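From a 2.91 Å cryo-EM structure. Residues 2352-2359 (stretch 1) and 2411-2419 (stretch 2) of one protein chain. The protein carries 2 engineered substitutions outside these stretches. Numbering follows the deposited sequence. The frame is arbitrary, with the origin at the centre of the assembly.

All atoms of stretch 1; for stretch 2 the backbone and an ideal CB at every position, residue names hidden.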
# COMPACT_ATOMS: atom_id res chain seq x y z
N ASN A 2352 -52.24 4.33 8.69
CA ASN A 2352 -51.22 3.54 9.36
C ASN A 2352 -51.70 3.10 10.74
O ASN A 2352 -51.43 1.97 11.17
CB ASN A 2352 -49.92 4.35 9.49
CG ASN A 2352 -49.21 4.50 8.16
OD1 ASN A 2352 -49.19 3.59 7.34
ND2 ASN A 2352 -48.60 5.67 7.95
N ALA A 2353 -52.42 3.98 11.44
CA ALA A 2353 -52.99 3.60 12.73
C ALA A 2353 -53.94 2.42 12.61
O ALA A 2353 -54.16 1.72 13.61
CB ALA A 2353 -53.72 4.80 13.34
N ILE A 2354 -54.50 2.18 11.43
CA ILE A 2354 -55.39 1.05 11.20
C ILE A 2354 -54.81 0.17 10.10
O ILE A 2354 -55.55 -0.45 9.33
CB ILE A 2354 -56.81 1.52 10.83
CG1 ILE A 2354 -56.77 2.38 9.56
CG2 ILE A 2354 -57.43 2.30 11.98
CD1 ILE A 2354 -58.14 2.77 9.05
N ARG A 2355 -53.48 0.12 10.02
CA ARG A 2355 -52.84 -0.65 8.96
C ARG A 2355 -53.25 -2.12 9.03
O ARG A 2355 -53.58 -2.74 8.02
CB ARG A 2355 -51.32 -0.52 9.06
CG ARG A 2355 -50.58 -1.23 7.94
CD ARG A 2355 -50.73 -0.48 6.63
NE ARG A 2355 -49.77 0.62 6.56
CZ ARG A 2355 -48.61 0.56 5.91
NH1 ARG A 2355 -48.26 -0.50 5.21
NH2 ARG A 2355 -47.79 1.60 5.97
N PHE A 2356 -53.23 -2.69 10.24
CA PHE A 2356 -53.64 -4.08 10.42
C PHE A 2356 -55.01 -4.36 9.81
O PHE A 2356 -55.32 -5.52 9.52
CB PHE A 2356 -53.66 -4.42 11.92
CG PHE A 2356 -54.27 -3.34 12.77
CD1 PHE A 2356 -55.64 -3.24 12.91
CD2 PHE A 2356 -53.46 -2.43 13.43
CE1 PHE A 2356 -56.19 -2.24 13.70
CE2 PHE A 2356 -54.01 -1.44 14.22
CZ PHE A 2356 -55.38 -1.34 14.35
N MET A 2357 -55.83 -3.33 9.60
CA MET A 2357 -57.11 -3.49 8.94
C MET A 2357 -56.98 -3.36 7.42
O MET A 2357 -57.53 -4.17 6.68
CB MET A 2357 -58.11 -2.45 9.47
CG MET A 2357 -58.61 -2.74 10.87
SD MET A 2357 -59.53 -1.35 11.58
CE MET A 2357 -60.79 -1.11 10.33
N PHE A 2358 -56.26 -2.34 6.96
CA PHE A 2358 -56.11 -2.06 5.53
C PHE A 2358 -54.62 -1.96 5.21
O PHE A 2358 -53.94 -1.07 5.73
CB PHE A 2358 -56.84 -0.78 5.14
CG PHE A 2358 -58.31 -0.81 5.46
CD1 PHE A 2358 -59.06 -1.95 5.23
CD2 PHE A 2358 -58.94 0.31 5.98
CE1 PHE A 2358 -60.41 -1.97 5.52
CE2 PHE A 2358 -60.29 0.29 6.28
CZ PHE A 2358 -61.03 -0.85 6.05
N ASP A 2359 -54.14 -2.86 4.37
CA ASP A 2359 -52.74 -2.85 3.97
C ASP A 2359 -52.47 -1.72 2.99
O ASP A 2359 -53.36 -1.23 2.30
CB ASP A 2359 -52.36 -4.19 3.35
CG ASP A 2359 -50.86 -4.36 3.19
OD1 ASP A 2359 -50.12 -3.40 3.49
OD2 ASP A 2359 -50.43 -5.45 2.75
N UNK A 2411 -53.08 -11.40 17.25
CA UNK A 2411 -52.76 -10.52 18.37
C UNK A 2411 -53.49 -9.19 18.26
O UNK A 2411 -53.80 -8.56 19.28
CB UNK A 2411 -51.25 -10.28 18.44
N UNK A 2412 -53.78 -8.75 17.04
CA UNK A 2412 -54.53 -7.52 16.79
C UNK A 2412 -56.00 -7.80 16.50
O UNK A 2412 -56.69 -6.93 15.95
CB UNK A 2412 -53.91 -6.75 15.62
N UNK A 2413 -56.49 -8.99 16.86
CA UNK A 2413 -57.89 -9.32 16.62
C UNK A 2413 -58.82 -8.29 17.25
O UNK A 2413 -59.88 -8.00 16.69
CB UNK A 2413 -58.21 -10.71 17.16
N UNK A 2414 -58.45 -7.75 18.41
CA UNK A 2414 -59.30 -6.75 19.06
C UNK A 2414 -59.41 -5.49 18.21
O UNK A 2414 -60.51 -4.98 18.00
CB UNK A 2414 -58.75 -6.40 20.45
N UNK A 2415 -58.28 -4.98 17.72
CA UNK A 2415 -58.31 -3.75 16.94
C UNK A 2415 -58.98 -3.97 15.59
O UNK A 2415 -59.74 -3.12 15.12
CB UNK A 2415 -56.89 -3.21 16.74
N UNK A 2416 -58.72 -5.12 14.96
CA UNK A 2416 -59.30 -5.41 13.65
C UNK A 2416 -60.80 -5.60 13.83
O UNK A 2416 -61.25 -6.57 14.44
CB UNK A 2416 -58.66 -6.65 13.01
N UNK A 2417 -61.58 -4.66 13.30
CA UNK A 2417 -63.03 -4.70 13.46
C UNK A 2417 -63.70 -5.79 12.64
O UNK A 2417 -64.88 -6.06 12.84
CB UNK A 2417 -63.63 -3.34 13.08
N UNK A 2418 -62.97 -6.42 11.72
CA UNK A 2418 -63.53 -7.45 10.85
C UNK A 2418 -62.85 -8.80 11.03
O UNK A 2418 -63.10 -9.71 10.23
CB UNK A 2418 -63.42 -7.01 9.39
N UNK A 2419 -62.02 -8.97 12.06
CA UNK A 2419 -61.33 -10.24 12.25
C UNK A 2419 -62.32 -11.38 12.43
O UNK A 2419 -62.05 -12.51 12.01
CB UNK A 2419 -60.39 -10.16 13.46

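Position 2411 has no atom of stretch 1 within 5.5 Å of its ideal CB. Many residues would fit. The deposited residue is A2411, which makes no contact.

At position 2412 CA-to-CB points toward stretch 1. The ideal CB lies 4.4 Å from F2356 CB. The nearby surface is apolar, so a medium aliphatic side chain would suit. Leucine, isoleucine, valine or methionine could all serve. The residue is L2412. Its CD1 packs 3.4 Å from F2356 CB. Its backbone O also accepts a hydrogen bond from the N of position 2416, 2.9 Å away.

Position 2413 points away, and position 2414 is out of reach of stretch 1. Both have helical backbone angles. Polar or charged residues are plausible, but stretch 1 does not choose among them. They are K2413 and D2414.

Position 2415 points toward stretch 1, and its ideal CB is a tight 3.3 Å from F2356 CE1. A side chain that follows CA-to-CB starts beside the phenyl ring and can lie along it. Beyond the ring lies the carbonyl of A2353, an acceptor. A long side chain with a donor would suit: arginine can reach the carbonyl region, and lysine is possible. A shorter one could only cover the ring. The residue is R2415. F2356 CZ lies over one face of its guanidinium, 3.2 Å from R2415 NE. R2415 NH2 comes within 3.4 Å of A2353 O, but the angle is too poor for a hydrogen bond.

Position 2416 points sideways. Its CA is 5.5 Å from the CA of M2357. The ideal CB lies 4.5 Å from M2357 CG and 4.6 Å from F2356 CD1. An aliphatic residue such as valine, isoleucine or leucine could pack against both neighbours. It is I2416. Its CG1 sits 3.5 Å from F2356 CD1, and its CG2 is 4.4 Å from M2357 CG. It also starts a type I turn that ends at position 2419.

Position 2417 points sideways, with its ideal CB 4.5 Å from M2357 CE. A small polar or apolar residue would do. T2417 places OG1 3.4 Å from M2357 CE; this hydroxyl is hydrogen-bonded elsewhere in the structure.

Position 2418 points toward stretch 1, yet its ideal CB has nothing within 5.5 Å. Only a longer side chain can reach M2357, so leucine, methionine or an aromatic could suit. F2418 bridges the gap. Its CE1 lies 3.5 Å from M2357 CB, and M2357 O meets the ring edge, 3.0 Å from F2418 CZ.

Position 2419 is out of reach, so stretch 1 leaves it open. It is F2419.

Stretch 2 2411-2419: ALKDRITFF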
# COMPACT_ATOMS: atom_id res chain seq x y z
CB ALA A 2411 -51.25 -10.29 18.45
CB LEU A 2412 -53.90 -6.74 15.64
CG LEU A 2412 -52.43 -6.36 15.83
CD1 LEU A 2412 -51.90 -5.63 14.61
CD2 LEU A 2412 -52.25 -5.52 17.08
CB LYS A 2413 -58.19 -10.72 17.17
CG LYS A 2413 -59.64 -11.13 17.06
CD LYS A 2413 -59.81 -12.61 17.35
CE LYS A 2413 -61.23 -13.08 17.07
NZ LYS A 2413 -62.23 -12.40 17.94
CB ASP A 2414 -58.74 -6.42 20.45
CG ASP A 2414 -58.62 -7.64 21.33
OD1 ASP A 2414 -58.97 -8.75 20.87
OD2 ASP A 2414 -58.16 -7.50 22.49
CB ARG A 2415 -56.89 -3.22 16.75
CG ARG A 2415 -56.07 -3.14 18.02
CD ARG A 2415 -54.76 -2.40 17.80
NE ARG A 2415 -54.98 -0.99 17.50
CZ ARG A 2415 -54.01 -0.13 17.20
NH1 ARG A 2415 -52.74 -0.51 17.14
NH2 ARG A 2415 -54.32 1.14 16.96
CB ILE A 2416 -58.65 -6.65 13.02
CG1 ILE A 2416 -57.15 -6.43 12.83
CG2 ILE A 2416 -59.30 -6.97 11.69
CD1 ILE A 2416 -56.38 -7.67 12.44
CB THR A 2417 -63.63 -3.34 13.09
OG1 THR A 2417 -63.28 -3.02 11.74
CG2 THR A 2417 -63.13 -2.26 14.02
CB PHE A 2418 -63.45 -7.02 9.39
CG PHE A 2418 -62.07 -6.65 8.94
CD1 PHE A 2418 -61.55 -5.39 9.19
CD2 PHE A 2418 -61.29 -7.56 8.25
CE1 PHE A 2418 -60.28 -5.06 8.78
CE2 PHE A 2418 -60.02 -7.23 7.83
CZ PHE A 2418 -59.51 -5.98 8.09
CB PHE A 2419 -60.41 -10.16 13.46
CG PHE A 2419 -59.34 -11.22 13.48
CD1 PHE A 2419 -59.63 -12.50 13.91
CD2 PHE A 2419 -58.05 -10.93 13.07
CE1 PHE A 2419 -58.65 -13.47 13.93
CE2 PHE A 2419 -57.07 -11.90 13.09
CZ PHE A 2419 -57.37 -13.17 13.52
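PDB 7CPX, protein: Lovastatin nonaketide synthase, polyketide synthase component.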